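Local structure of putative tagatose-6-phosphate ketose/aldose isomerase (3C3J) at residues Leu125-Val130 / Ser153-Ala158; Glu216-Tyr221 / Leu343-Thr348; Glu298-Asn303 / Val319-His324. The protein is a putative isomerase whose chain carries two SIS domains, each an alpha/beta unit built around a parallel beta sheet, and which occurs here as a two-chain assembly. All coordinates share one frame; numbering follows the deposited sequence.

Contact 1: residues Leu125-Val130 / Ser153-Ala158; sequences LANQFV and SDNAFA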
loop_
_atom_site.group_PDB
_atom_site.type_symbol
_atom_site.label_atom_id
_atom_site.label_comp_id
_atom_site.label_asym_id
_atom_site.label_seq_id
_atom_site.Cartn_x
_atom_site.Cartn_y
_atom_site.Cartn_z
ATOM N N LEU A 125 22.865 0.398 -0.461
ATOM C CA LEU A 125 22.344 -0.280 -1.638
ATOM C C LEU A 125 22.108 0.698 -2.799
ATOM O O LEU A 125 22.474 0.400 -3.945
ATOM C CB LEU A 125 21.082 -1.041 -1.255
ATOM C CG LEU A 125 21.268 -2.385 -0.537
ATOM C CD1 LEU A 125 19.914 -2.810 0.103
ATOM C CD2 LEU A 125 21.776 -3.451 -1.524
ATOM N N ALA A 126 21.589 1.886 -2.486
ATOM C CA ALA A 126 21.345 2.902 -3.500
ATOM C C ALA A 126 22.684 3.320 -4.123
ATOM O O ALA A 126 22.809 3.368 -5.358
ATOM C CB ALA A 126 20.587 4.092 -2.924
ATOM N N ASN A 127 23.697 3.530 -3.283
ATOM C CA ASN A 127 25.049 3.842 -3.772
ATOM C C ASN A 127 25.652 2.708 -4.622
ATOM O O ASN A 127 26.263 2.964 -5.660
ATOM C CB ASN A 127 26.007 4.138 -2.617
ATOM C CG ASN A 127 25.787 5.488 -1.987
ATOM O OD1 ASN A 127 25.357 6.448 -2.636
ATOM N ND2 ASN A 127 26.116 5.580 -0.705
ATOM N N GLN A 128 25.469 1.467 -4.185
ATOM C CA GLN A 128 25.937 0.296 -4.932
ATOM C C GLN A 128 25.250 0.146 -6.292
ATOM O O GLN A 128 25.918 -0.146 -7.296
ATOM C CB GLN A 128 25.693 -0.977 -4.133
ATOM C CG GLN A 128 26.709 -1.318 -3.088
ATOM C CD GLN A 128 26.346 -2.663 -2.430
ATOM O OE1 GLN A 128 26.861 -3.738 -2.800
ATOM N NE2 GLN A 128 25.418 -2.611 -1.517
ATOM N N PHE A 129 23.926 0.322 -6.318
ATOM C CA PHE A 129 23.137 0.093 -7.539
ATOM C C PHE A 129 23.155 1.256 -8.547
ATOM O O PHE A 129 23.122 1.020 -9.751
ATOM C CB PHE A 129 21.676 -0.236 -7.208
ATOM C CG PHE A 129 21.426 -1.691 -6.929
ATOM C CD1 PHE A 129 21.867 -2.274 -5.773
ATOM C CD2 PHE A 129 20.728 -2.482 -7.842
ATOM C CE1 PHE A 129 21.638 -3.636 -5.542
ATOM C CE2 PHE A 129 20.516 -3.821 -7.610
ATOM C CZ PHE A 129 20.954 -4.389 -6.461
ATOM N N VAL A 130 23.180 2.490 -8.060
ATOM C CA VAL A 130 22.931 3.656 -8.916
ATOM C C VAL A 130 24.209 4.479 -9.021
ATOM O O VAL A 130 24.656 5.084 -8.038
ATOM C CB VAL A 130 21.742 4.491 -8.427
ATOM C CG1 VAL A 130 21.411 5.632 -9.456
ATOM C CG2 VAL A 130 20.545 3.574 -8.188
ATOM N N SER A 153 30.138 12.798 3.258
ATOM C CA SER A 153 30.227 12.558 1.810
ATOM C C SER A 153 29.697 13.684 0.936
ATOM O O SER A 153 28.711 14.339 1.265
ATOM C CB SER A 153 29.569 11.226 1.439
ATOM O OG SER A 153 28.300 11.053 2.040
ATOM N N ASP A 154 30.354 13.882 -0.208
ATOM C CA ASP A 154 30.032 15.005 -1.106
ATOM C C ASP A 154 28.710 14.857 -1.868
ATOM O O ASP A 154 28.191 15.850 -2.391
ATOM C CB ASP A 154 31.147 15.211 -2.138
ATOM C CG ASP A 154 32.452 15.676 -1.513
ATOM O OD1 ASP A 154 32.419 16.593 -0.627
ATOM O OD2 ASP A 154 33.509 15.125 -1.925
ATOM N N ASN A 155 28.185 13.635 -1.935
ATOM C CA ASN A 155 26.938 13.356 -2.664
ATOM C C ASN A 155 25.697 13.498 -1.776
ATOM O O ASN A 155 24.615 13.116 -2.188
ATOM C CB ASN A 155 26.995 11.969 -3.395
ATOM C CG ASN A 155 26.846 10.722 -2.451
ATOM O OD1 ASN A 155 27.105 10.778 -1.235
ATOM N ND2 ASN A 155 26.433 9.570 -3.047
ATOM N N ALA A 156 25.851 14.091 -0.591
ATOM C CA ALA A 156 24.802 14.066 0.440
ATOM C C ALA A 156 24.689 15.400 1.150
ATOM O O ALA A 156 25.690 16.116 1.299
ATOM C CB ALA A 156 25.083 12.981 1.427
ATOM N N PHE A 157 23.474 15.743 1.559
ATOM C CA PHE A 157 23.213 16.938 2.352
ATOM C C PHE A 157 22.170 16.527 3.380
ATOM O O PHE A 157 21.062 16.187 3.016
ATOM C CB PHE A 157 22.669 18.065 1.472
ATOM C CG PHE A 157 22.464 19.382 2.199
ATOM C CD1 PHE A 157 23.330 20.447 1.974
ATOM C CD2 PHE A 157 21.408 19.560 3.083
ATOM C CE1 PHE A 157 23.153 21.660 2.632
ATOM C CE2 PHE A 157 21.229 20.767 3.754
ATOM C CZ PHE A 157 22.101 21.819 3.522
ATOM N N ALA A 158 22.527 16.560 4.646
ATOM C CA ALA A 158 21.641 16.072 5.694
ATOM C C ALA A 158 20.963 17.226 6.384
ATOM O O ALA A 158 21.566 18.267 6.662
ATOM C CB ALA A 158 22.379 15.263 6.688
HETATM O O HOH W 1 26.688 8.344 0.650
#
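The flat groups that meet here are the carboxamides of Asn127 and Asn155, turned 30° against each other. Neither lies over the other's face: Asn127 CG and Asn155 CG are 5.4 Å apart, so the amides adjoin through their polar atoms and do not stack. Asn155 ND2 approaches Asn127 OD1 at 3.3 Å, a weak bond, bent to 141° at the hydrogen; the place of that oxygen is also less sure, so the direct link should be read with caution. The other two polar atoms are joined through solvent. Water 1 accepts from Asn127 ND2 at 3.1 Å and donates to Asn155 OD1 at the same distance of 3.1 Å. If the weak direct bond is accepted, the two amides and the water close a polar ring at the protein surface.

Asn155 occupies the third position of a type I turn from Ser153 to Ala156. Its CG sits between its backbone N and carbonyl carbon (chi1 75°), directing the amide at helix 117-129. The stronger partner of its ND2 is Cys133 O, and both asparagine side chains touch His135. Leu125 packs on Tyr287 of the second subunit. The contact joins the C-terminal part of helix 117-129, which links strands 105-111 and 133-139, to the loop leading into strand 159-160, as in the alpha/beta fold of a SIS domain, where helices pack on a parallel sheet.

Contact 2: residues Glu216-Tyr221 / Leu343-Thr348; sequences EGVFGY and LMYAQT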
loop_
_atom_site.group_PDB
_atom_site.type_symbol
_atom_site.label_atom_id
_atom_site.label_comp_id
_atom_site.label_asym_id
_atom_site.label_seq_id
_atom_site.Cartn_x
_atom_site.Cartn_y
_atom_site.Cartn_z
ATOM N N GLU A 216 -11.321 12.856 27.681
ATOM C CA GLU A 216 -12.511 12.346 26.981
ATOM C C GLU A 216 -12.193 11.278 25.915
ATOM O O GLU A 216 -13.098 10.612 25.413
ATOM C CB GLU A 216 -13.315 13.451 26.286
ATOM C CG GLU A 216 -13.367 14.814 26.950
ATOM C CD GLU A 216 -14.384 14.892 28.002
ATOM O OE1 GLU A 216 -14.335 14.020 28.906
ATOM O OE2 GLU A 216 -15.214 15.827 27.939
ATOM N N GLY A 217 -10.920 11.131 25.552
ATOM C CA GLY A 217 -10.505 10.061 24.660
ATOM C C GLY A 217 -10.736 10.319 23.180
ATOM O O GLY A 217 -10.638 9.387 22.398
ATOM N N VAL A 218 -11.080 11.562 22.823
ATOM C CA VAL A 218 -11.135 12.062 21.425
ATOM C C VAL A 218 -12.317 11.580 20.576
ATOM O O VAL A 218 -13.145 12.400 20.157
ATOM C CB VAL A 218 -9.810 11.795 20.662
ATOM C CG1 VAL A 218 -9.814 12.569 19.323
ATOM C CG2 VAL A 218 -8.611 12.204 21.544
ATOM N N PHE A 219 -12.350 10.288 20.253
ATOM C CA PHE A 219 -13.540 9.665 19.681
ATOM C C PHE A 219 -14.348 8.995 20.801
ATOM O O PHE A 219 -15.521 8.689 20.591
ATOM C CB PHE A 219 -13.203 8.630 18.605
ATOM C CG PHE A 219 -12.274 9.144 17.520
ATOM C CD1 PHE A 219 -12.435 10.405 16.990
ATOM C CD2 PHE A 219 -11.258 8.344 17.022
ATOM C CE1 PHE A 219 -11.579 10.889 15.997
ATOM C CE2 PHE A 219 -10.378 8.836 16.028
ATOM C CZ PHE A 219 -10.556 10.092 15.531
ATOM N N GLY A 220 -13.724 8.744 21.958
ATOM C CA GLY A 220 -14.425 8.176 23.122
ATOM C C GLY A 220 -13.917 6.806 23.502
ATOM O O GLY A 220 -12.925 6.332 22.956
ATOM N N TYR A 221 -14.605 6.164 24.449
ATOM C CA TYR A 221 -14.185 4.864 24.985
ATOM C C TYR A 221 -15.204 3.725 24.802
ATOM O O TYR A 221 -15.307 2.828 25.651
ATOM C CB TYR A 221 -13.833 4.999 26.465
ATOM C CG TYR A 221 -12.760 6.039 26.751
ATOM C CD1 TYR A 221 -11.449 5.858 26.303
ATOM C CD2 TYR A 221 -13.049 7.184 27.496
ATOM C CE1 TYR A 221 -10.464 6.791 26.577
ATOM C CE2 TYR A 221 -12.086 8.122 27.764
ATOM C CZ TYR A 221 -10.787 7.923 27.307
ATOM O OH TYR A 221 -9.814 8.838 27.578
ATOM N N LEU A 343 -3.956 13.805 11.711
ATOM C CA LEU A 343 -3.034 13.104 12.577
ATOM C C LEU A 343 -3.143 13.516 14.054
ATOM O O LEU A 343 -2.972 12.678 14.926
ATOM C CB LEU A 343 -1.583 13.240 12.060
ATOM C CG LEU A 343 -1.295 12.334 10.855
ATOM C CD1 LEU A 343 0.099 12.619 10.305
ATOM C CD2 LEU A 343 -1.489 10.815 11.139
HETATM N N MSE A 344 -3.439 14.786 14.320
HETATM C CA MSE A 344 -3.648 15.251 15.704
HETATM C C MSE A 344 -4.722 14.414 16.398
HETATM O O MSE A 344 -4.519 13.982 17.543
HETATM C CB MSE A 344 -4.042 16.742 15.752
HETATM C CG MSE A 344 -3.025 17.705 15.147
HETATM SE SE MSE A 344 -1.210 17.606 15.996
HETATM C CE MSE A 344 -0.327 16.344 14.705
ATOM N N TYR A 345 -5.834 14.162 15.706
ATOM C CA TYR A 345 -6.915 13.342 16.260
ATOM C C TYR A 345 -6.481 11.882 16.407
ATOM O O TYR A 345 -6.694 11.300 17.461
ATOM C CB TYR A 345 -8.209 13.450 15.444
ATOM C CG TYR A 345 -8.784 14.846 15.400
ATOM C CD1 TYR A 345 -9.557 15.338 16.447
ATOM C CD2 TYR A 345 -8.564 15.672 14.296
ATOM C CE1 TYR A 345 -10.066 16.633 16.409
ATOM C CE2 TYR A 345 -9.063 16.951 14.246
ATOM C CZ TYR A 345 -9.822 17.426 15.301
ATOM O OH TYR A 345 -10.324 18.699 15.238
ATOM N N ALA A 346 -5.864 11.307 15.361
ATOM C CA ALA A 346 -5.431 9.919 15.384
ATOM C C ALA A 346 -4.394 9.618 16.487
ATOM O O ALA A 346 -4.461 8.571 17.167
ATOM C CB ALA A 346 -4.871 9.524 14.004
ATOM N N GLN A 347 -3.430 10.522 16.658
ATOM C CA GLN A 347 -2.378 10.319 17.669
ATOM C C GLN A 347 -2.955 10.352 19.081
ATOM O O GLN A 347 -2.656 9.490 19.925
ATOM C CB GLN A 347 -1.294 11.381 17.545
ATOM C CG GLN A 347 -0.458 11.342 16.271
ATOM C CD GLN A 347 0.384 12.613 16.124
ATOM O OE1 GLN A 347 0.088 13.629 16.761
ATOM N NE2 GLN A 347 1.398 12.576 15.265
ATOM N N THR A 348 -3.763 11.365 19.328
ATOM C CA THR A 348 -4.327 11.582 20.655
ATOM C C THR A 348 -5.344 10.490 20.932
ATOM O O THR A 348 -5.361 9.966 22.027
ATOM C CB THR A 348 -4.900 13.011 20.812
ATOM O OG1 THR A 348 -5.940 13.227 19.849
ATOM C CG2 THR A 348 -3.805 14.049 20.581
#
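Val218 projects from the loop 216-221 onto helix 335-356, pressing against Tyr345 and Thr348 from the tip of a classic gamma turn. Its backbone angles (phi 74°, psi -68°) define that turn, which a weak bond from Phe219 N to Gly217 O closes at 2.9 Å. The loop follows helix 198-210 and leads into strand 226-231, part of the parallel sheet of the second SIS domain, and the contact shows how a tight turn can seat one aliphatic side chain against a helix.

The packed part centres on the two methyls of Val218. Val218 CG2 comes to 3.3 Å from Thr348 OG1, a close methyl-to-oxygen van der Waals contact, the two side chains crossing at about a right angle. Val218 CG1 touches two rings: it lies 4.0 Å above one face of Phe219, toward the rim, and meets the edge of Tyr345, 4.0 Å from CD1. Phe219 closes the group from the loop side: its CZ comes to 4.1 Å from Tyr345 CB, and its ring also meets that of Phe349 and touches Ile309 and Ile311 of strand 307-312. Tyr345 in turn rests on Ile207 of helix 198-210.

The other side is looser. Glu216 is exposed and makes no contact with the helix segment, and Gly220 and Tyr221 turn the chain away from it. Tyr221 is held separately, its ring stacked with His356 and its hydroxyl bonded to Ser215 O.

Within the helix, Thr348 OG1 lies 2.8 Å from Met344 O and 3.2 Å from Tyr345 O, with one proton to offer between these two carbonyls.

Contact 3: residues Glu298-Asn303 / Val319-His324; sequences ELRRDN and VAAGPH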
loop_
_atom_site.group_PDB
_atom_site.type_symbol
_atom_site.label_atom_id
_atom_site.label_comp_id
_atom_site.label_asym_id
_atom_site.label_seq_id
_atom_site.Cartn_x
_atom_site.Cartn_y
_atom_site.Cartn_z
ATOM N N GLU A 298 -23.007 6.267 2.241
ATOM C CA GLU A 298 -23.243 4.840 2.184
ATOM C C GLU A 298 -23.010 4.167 3.543
ATOM O O GLU A 298 -23.833 3.359 3.983
ATOM C CB GLU A 298 -22.342 4.217 1.105
ATOM C CG GLU A 298 -22.380 2.691 0.981
ATOM C CD GLU A 298 -21.528 2.186 -0.182
ATOM O OE1 GLU A 298 -21.476 2.884 -1.236
ATOM O OE2 GLU A 298 -20.902 1.107 -0.024
ATOM N N LEU A 299 -21.914 4.510 4.222
ATOM C CA LEU A 299 -21.660 3.955 5.557
ATOM C C LEU A 299 -22.718 4.388 6.574
ATOM O O LEU A 299 -23.067 3.620 7.456
ATOM C CB LEU A 299 -20.259 4.351 6.056
ATOM C CG LEU A 299 -19.103 3.804 5.207
ATOM C CD1 LEU A 299 -17.768 4.067 5.901
ATOM C CD2 LEU A 299 -19.276 2.324 4.872
ATOM N N ARG A 300 -23.208 5.614 6.450
ATOM C CA ARG A 300 -24.222 6.146 7.367
ATOM C C ARG A 300 -25.569 5.452 7.134
ATOM O O ARG A 300 -26.253 5.032 8.086
ATOM C CB ARG A 300 -24.365 7.660 7.195
ATOM C CG ARG A 300 -23.196 8.482 7.781
ATOM C CD ARG A 300 -23.667 9.798 8.362
ATOM N NE ARG A 300 -22.617 10.763 8.660
ATOM C CZ ARG A 300 -21.733 10.651 9.646
ATOM N NH1 ARG A 300 -21.707 9.580 10.422
ATOM N NH2 ARG A 300 -20.855 11.626 9.848
ATOM N N ARG A 301 -25.911 5.297 5.866
ATOM C CA ARG A 301 -27.125 4.598 5.461
ATOM C C ARG A 301 -27.119 3.122 5.851
ATOM O O ARG A 301 -28.141 2.610 6.307
ATOM C CB ARG A 301 -27.310 4.723 3.952
ATOM C CG ARG A 301 -28.715 4.635 3.485
ATOM C CD ARG A 301 -28.842 4.030 2.078
ATOM N NE ARG A 301 -27.794 4.403 1.094
ATOM C CZ ARG A 301 -26.695 3.678 0.793
ATOM N NH1 ARG A 301 -26.403 2.527 1.424
ATOM N NH2 ARG A 301 -25.853 4.125 -0.145
ATOM N N ASP A 302 -25.988 2.442 5.645
ATOM C CA ASP A 302 -25.812 1.038 6.038
ATOM C C ASP A 302 -26.109 0.822 7.518
ATOM O O ASP A 302 -26.668 -0.201 7.908
ATOM C CB ASP A 302 -24.369 0.571 5.811
ATOM C CG ASP A 302 -24.010 0.419 4.350
ATOM O OD1 ASP A 302 -24.927 0.446 3.488
ATOM O OD2 ASP A 302 -22.797 0.263 4.067
ATOM N N ASN A 303 -25.675 1.765 8.345
ATOM C CA ASN A 303 -25.897 1.702 9.776
ATOM C C ASN A 303 -25.404 0.383 10.396
ATOM O O ASN A 303 -26.057 -0.187 11.273
ATOM C CB ASN A 303 -27.388 1.940 10.076
ATOM C CG ASN A 303 -27.656 2.179 11.533
ATOM O OD1 ASN A 303 -26.891 2.853 12.217
ATOM N ND2 ASN A 303 -28.730 1.602 12.028
ATOM N N VAL A 319 -22.161 14.929 6.288
ATOM C CA VAL A 319 -21.200 14.990 7.390
ATOM C C VAL A 319 -21.935 15.171 8.721
ATOM O O VAL A 319 -21.613 14.505 9.689
ATOM C CB VAL A 319 -20.189 16.122 7.162
ATOM C CG1 VAL A 319 -19.443 16.478 8.454
ATOM C CG2 VAL A 319 -19.225 15.747 5.993
ATOM N N ALA A 320 -22.951 16.035 8.737
ATOM C CA ALA A 320 -23.791 16.273 9.938
ATOM C C ALA A 320 -24.816 15.170 10.304
ATOM O O ALA A 320 -25.333 15.169 11.420
ATOM C CB ALA A 320 -24.514 17.633 9.803
ATOM N N ALA A 321 -25.099 14.237 9.403
ATOM C CA ALA A 321 -26.094 13.172 9.645
ATOM C C ALA A 321 -25.597 12.045 10.555
ATOM O O ALA A 321 -26.196 10.964 10.588
ATOM C CB ALA A 321 -26.553 12.594 8.332
ATOM N N GLY A 322 -24.510 12.290 11.283
ATOM C CA GLY A 322 -23.976 11.346 12.267
ATOM C C GLY A 322 -22.735 11.944 12.915
ATOM O O GLY A 322 -22.437 13.108 12.668
ATOM N N PRO A 323 -22.033 11.169 13.769
ATOM C CA PRO A 323 -20.858 11.656 14.498
ATOM C C PRO A 323 -19.874 12.319 13.557
ATOM O O PRO A 323 -19.613 11.788 12.476
ATOM C CB PRO A 323 -20.262 10.385 15.091
ATOM C CG PRO A 323 -21.448 9.507 15.302
ATOM C CD PRO A 323 -22.343 9.777 14.126
ATOM N N HIS A 324 -19.371 13.480 13.953
ATOM C CA HIS A 324 -18.477 14.250 13.124
ATOM C C HIS A 324 -17.697 15.264 13.935
ATOM O O HIS A 324 -18.123 15.670 15.031
ATOM C CB HIS A 324 -19.246 14.962 12.005
ATOM C CG HIS A 324 -20.177 16.025 12.494
ATOM N ND1 HIS A 324 -21.409 15.742 13.046
ATOM C CD2 HIS A 324 -20.055 17.369 12.520
ATOM C CE1 HIS A 324 -22.006 16.868 13.385
ATOM N NE2 HIS A 324 -21.205 17.871 13.081
#
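Arg300 leans from helix 288-302 with CG beside its backbone N (chi1 -74°), then bends at chi2 (-145°), carrying its guanidinium across the turn at Ala321 and Gly322. The site belongs to the second SIS domain, where short helix 317-320 gives way to strand 324-326, the last of a parallel sheet. The last carbonyls of a helix lack helical partners; here Arg300 takes two of them, Ile318 O and, weakly, Val319 O, and adds Pro323 O and Val308 O.

Arg300 NH2 gives a bond of 2.9 Å to Pro323 O (152°), meeting that oxygen from above the carbonyl plane, and a weak one of 3.0 Å to Val319 O. Its NE donates to Ile318 O and NH1 to Val308 O, so all three nitrogens are engaged, fixing the flat group's rotation.

Gly322 CA lies against one guanidinium face, 3.4 Å from Arg300 NH1, a closeness suited to a residue without a side chain. Arg300 CD passes 4.0 Å from Ala321 CB.

A bond internal to segment 319-324 also braces the turn: His324 ND1 donates to Gly322 O at 2.9 Å, in the plane of both carbonyl and imidazole, while Ala320 CA lies 3.8 Å above one face of that ring.

Along the chain, contact 1 closes first, contact 2 then opens, and contact 3 is nested inside the loop that contact 2 closes. Contacts 1 and 3 hold corresponding places in two sheets of the same strand order: in each, the helix before the fourth strand meets the chain leading to the outermost fifth strand. Their centres stand about 49 Å apart, on opposite sides of the chain's centre. Contact 2 lies about 19 Å from contact 3 and about 40 Å from contact 1, centre to centre. It is the buried one, attaching the loop before strand 226-231 to helix 335-356. The chain thus repeats one alpha/beta plan, with different side chains at equivalent edges.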